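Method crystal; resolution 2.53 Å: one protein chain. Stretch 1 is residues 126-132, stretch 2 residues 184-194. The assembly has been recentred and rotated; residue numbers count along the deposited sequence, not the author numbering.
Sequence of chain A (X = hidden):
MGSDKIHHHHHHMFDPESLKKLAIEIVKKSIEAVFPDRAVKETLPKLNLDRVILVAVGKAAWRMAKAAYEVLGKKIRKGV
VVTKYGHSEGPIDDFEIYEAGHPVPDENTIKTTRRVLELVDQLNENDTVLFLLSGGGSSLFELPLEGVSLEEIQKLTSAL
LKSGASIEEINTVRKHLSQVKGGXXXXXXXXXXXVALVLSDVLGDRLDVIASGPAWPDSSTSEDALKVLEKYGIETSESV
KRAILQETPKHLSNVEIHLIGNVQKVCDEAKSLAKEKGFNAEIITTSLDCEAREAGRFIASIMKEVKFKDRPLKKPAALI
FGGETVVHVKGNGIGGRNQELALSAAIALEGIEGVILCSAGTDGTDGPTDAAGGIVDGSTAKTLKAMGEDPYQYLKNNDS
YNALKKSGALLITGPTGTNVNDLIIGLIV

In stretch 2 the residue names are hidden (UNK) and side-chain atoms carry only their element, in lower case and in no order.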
# COMPACT_ATOMS: atom_id res chain seq x y z
N ASN A 126 -12.74 27.08 -13.01
CA ASN A 126 -12.01 26.73 -14.22
C ASN A 126 -10.69 26.01 -13.90
O ASN A 126 -10.05 25.47 -14.80
CB ASN A 126 -11.76 28.02 -15.03
CG ASN A 126 -12.00 27.85 -16.50
OD1 ASN A 126 -12.77 26.98 -16.90
ND2 ASN A 126 -11.37 28.71 -17.33
N ASP A 127 -10.31 25.97 -12.62
CA ASP A 127 -9.05 25.38 -12.21
C ASP A 127 -9.21 23.95 -11.81
O ASP A 127 -10.32 23.52 -11.52
CB ASP A 127 -8.46 26.19 -11.08
CG ASP A 127 -8.07 27.57 -11.52
OD1 ASP A 127 -7.41 27.67 -12.58
OD2 ASP A 127 -8.41 28.54 -10.83
N THR A 128 -8.11 23.20 -11.83
CA THR A 128 -8.12 21.79 -11.45
C THR A 128 -6.90 21.48 -10.56
O THR A 128 -5.76 21.85 -10.89
CB THR A 128 -8.13 20.89 -12.72
OG1 THR A 128 -9.35 21.09 -13.45
CG2 THR A 128 -8.00 19.41 -12.39
N VAL A 129 -7.15 20.82 -9.42
CA VAL A 129 -6.08 20.29 -8.59
C VAL A 129 -5.85 18.82 -8.99
O VAL A 129 -6.80 18.00 -9.02
CB VAL A 129 -6.36 20.43 -7.08
CG1 VAL A 129 -5.30 19.73 -6.30
CG2 VAL A 129 -6.37 21.92 -6.70
N LEU A 130 -4.60 18.53 -9.35
CA LEU A 130 -4.17 17.18 -9.67
C LEU A 130 -3.57 16.57 -8.41
O LEU A 130 -2.43 16.88 -8.04
CB LEU A 130 -3.15 17.23 -10.82
CG LEU A 130 -2.43 15.90 -11.10
CD1 LEU A 130 -3.47 14.78 -11.38
CD2 LEU A 130 -1.38 16.04 -12.23
N PHE A 131 -4.36 15.74 -7.73
CA PHE A 131 -4.01 15.21 -6.42
C PHE A 131 -3.38 13.84 -6.56
O PHE A 131 -4.07 12.85 -6.77
CB PHE A 131 -5.25 15.18 -5.54
CG PHE A 131 -4.97 14.94 -4.08
CD1 PHE A 131 -3.87 15.50 -3.44
CD2 PHE A 131 -5.85 14.17 -3.33
CE1 PHE A 131 -3.63 15.27 -2.09
CE2 PHE A 131 -5.62 13.94 -1.97
CZ PHE A 131 -4.51 14.49 -1.35
N LEU A 132 -2.05 13.79 -6.44
CA LEU A 132 -1.27 12.54 -6.63
C LEU A 132 -1.00 11.91 -5.27
O LEU A 132 -0.20 12.45 -4.47
CB LEU A 132 0.05 12.84 -7.36
CG LEU A 132 -0.08 13.52 -8.72
CD1 LEU A 132 1.26 14.06 -9.20
CD2 LEU A 132 -0.67 12.59 -9.75
N UNK A 184 -12.36 17.51 3.79
CA UNK A 184 -12.15 18.96 3.96
C UNK A 184 -11.21 19.60 2.93
O UNK A 184 -11.41 20.75 2.50
c UNK A 184 -12.89 19.06 6.34
c UNK A 184 -12.60 19.38 7.77
n UNK A 184 -15.18 19.94 10.34
c UNK A 184 -14.05 19.52 9.77
c UNK A 184 -11.71 19.26 5.39
n UNK A 184 -13.19 18.81 10.50
n UNK A 184 -13.82 19.79 8.49
N UNK A 185 -10.22 18.83 2.51
CA UNK A 185 -9.33 19.24 1.45
C UNK A 185 -10.08 19.55 0.16
O UNK A 185 -9.87 20.59 -0.42
c UNK A 185 -7.04 17.74 -0.92
c UNK A 185 -7.27 18.57 0.16
c UNK A 185 -6.58 19.77 0.24
c UNK A 185 -8.25 18.19 1.21
c UNK A 185 -5.66 20.13 -0.75
c UNK A 185 -5.44 19.29 -1.80
c UNK A 185 -6.12 18.09 -1.89
N UNK A 186 -10.97 18.67 -0.26
CA UNK A 186 -11.82 18.89 -1.47
C UNK A 186 -12.73 20.08 -1.25
O UNK A 186 -13.05 20.82 -2.20
c UNK A 186 -12.66 17.65 -1.80
N UNK A 187 -13.15 20.23 -0.00
CA UNK A 187 -14.00 21.33 0.39
C UNK A 187 -13.24 22.65 0.29
O UNK A 187 -13.84 23.67 -0.03
c UNK A 187 -14.53 21.08 1.80
c UNK A 187 -16.02 21.88 3.65
c UNK A 187 -15.26 22.25 2.41
o UNK A 187 -17.24 22.10 3.68
o UNK A 187 -15.41 21.36 4.60
N UNK A 188 -11.93 22.66 0.55
CA UNK A 188 -11.14 23.91 0.42
C UNK A 188 -10.77 24.22 -1.03
O UNK A 188 -10.65 25.36 -1.43
c UNK A 188 -10.03 23.86 2.70
n UNK A 188 -7.66 26.72 3.95
n UNK A 188 -7.83 25.89 6.07
n UNK A 188 -9.42 25.32 4.52
c UNK A 188 -8.30 25.98 4.83
c UNK A 188 -10.06 25.28 3.21
c UNK A 188 -9.86 23.82 1.21
N UNK A 189 -10.57 23.17 -1.80
CA UNK A 189 -10.28 23.31 -3.23
C UNK A 189 -11.46 23.94 -3.98
O UNK A 189 -11.27 24.72 -4.92
c UNK A 189 -8.54 21.55 -3.32
c UNK A 189 -9.93 21.95 -3.81
c UNK A 189 -9.97 21.97 -5.35
N UNK A 190 -12.67 23.60 -3.54
CA UNK A 190 -13.85 24.25 -4.01
C UNK A 190 -13.65 25.77 -4.05
O UNK A 190 -13.04 26.39 -3.10
c UNK A 190 -16.39 24.16 -3.81
c UNK A 190 -18.14 23.41 -5.33
c UNK A 190 -17.07 25.35 -3.64
c UNK A 190 -18.82 24.62 -5.14
c UNK A 190 -16.92 23.19 -4.66
c UNK A 190 -18.27 25.59 -4.29
c UNK A 190 -15.07 23.92 -3.13
N UNK A 191 -14.17 26.39 -5.14
CA UNK A 191 -14.94 25.79 -6.26
C UNK A 191 -14.13 25.09 -7.38
O UNK A 191 -14.73 24.61 -8.33
c UNK A 191 -14.77 28.12 -6.61
c UNK A 191 -14.04 27.85 -5.30
c UNK A 191 -15.71 26.97 -6.84
N UNK A 192 -12.80 25.03 -7.27
CA UNK A 192 -12.01 24.25 -8.24
C UNK A 192 -12.32 22.75 -8.15
O UNK A 192 -12.90 22.27 -7.16
c UNK A 192 -10.51 24.51 -8.08
N UNK A 193 -11.95 22.02 -9.21
CA UNK A 193 -12.13 20.56 -9.32
C UNK A 193 -10.96 19.79 -8.72
O UNK A 193 -9.82 20.24 -8.77
c UNK A 193 -13.05 18.81 -10.96
n UNK A 193 -12.97 15.47 -13.20
c UNK A 193 -13.06 16.49 -12.04
c UNK A 193 -12.28 20.13 -10.80
c UNK A 193 -12.85 18.05 -12.31
N UNK A 194 -11.23 18.64 -8.13
CA UNK A 194 -10.17 17.73 -7.69
C UNK A 194 -10.17 16.50 -8.58
O UNK A 194 -11.20 15.80 -8.67
c UNK A 194 -9.35 16.15 -5.90
c UNK A 194 -10.15 18.48 -5.26
c UNK A 194 -10.34 17.28 -6.23

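Position 184 carries seven side-chain atoms: three carbons, a nitrogen, then a carbon bearing two more nitrogens. That guanidinium makes it Arg184, which stays out of reach of stretch 1; NH1 and NH2 are hydrogen-bonded elsewhere in the structure. At 185, one carbon leads into a ring of six carbons with no hydroxyl oxygen, so the residue is Phe185. Its CA-to-CB bond points toward stretch 1, and CE2 lies 3.8 Å from Phe131 CE1. Position 186 has a single carbon and is Ala186, on a part of the helix that does not reach the strand. Position 187 has three carbons, the third carrying two oxygens; the chain length separates it from aspartate, and it is Glu187, exposed and remote. Position 188 repeats the guanidinium pattern and is Arg188, whose N bonds to Arg184 O at 2.8 Å, a helical i to i-4 bond.

Position 189 shows three carbons, one carrying the other two. Branching at CB without oxygen gives Val189; its CG1 meets Val129 CG2 at 3.8 Å. At 190, a carbon and a six-carbon ring again indicate phenylalanine. Phe190 is the first residue to leave helical phi/psi (-44/139), and its ring makes no contact with stretch 1. At 191, three carbons close a ring onto the backbone N, identifying Pro191; the peptide bond before it is cis. Position 192 has one carbon, hence Ala192, with CB 3.6 Å from Asp127 O and 4.0 Å from Asp127 CB.

Position 193 has four carbons in a row ending in nitrogen: Lys193. All four chi angles are t, so the chain is extended, and although CB lies 4.1 Å from Thr128 OG1, the end leads away from stretch 1. Position 194 has three carbons branching at CB, giving Val194, with CG1 4.2 Å from Phe131 CB.

The contact joins a short parallel pairing to an apolar cluster. Lys193 bonds through both backbone polar atoms: its N donates to Asp127 O (3.2 Å, 173°), and its O accepts from Val129 N (2.8 Å, 171°). Both bonds are nearly linear and set Thr128 beside Lys193, with CA atoms 4.7 Å apart. The same carbonyl receives a CA-H...O contact, Thr128 CA to Lys193 O at 3.5 Å. Val129 and Val194 share the other face of the sheet from Thr128 and Lys193. The helix adds Val189 against Val129 and directs the edge of Phe185 toward the face of Phe131, with planes at 50°. Together the stretches bury 415 Å², both sides summed.

Stretch 2, residues 184-194: RFAERVFPAKV
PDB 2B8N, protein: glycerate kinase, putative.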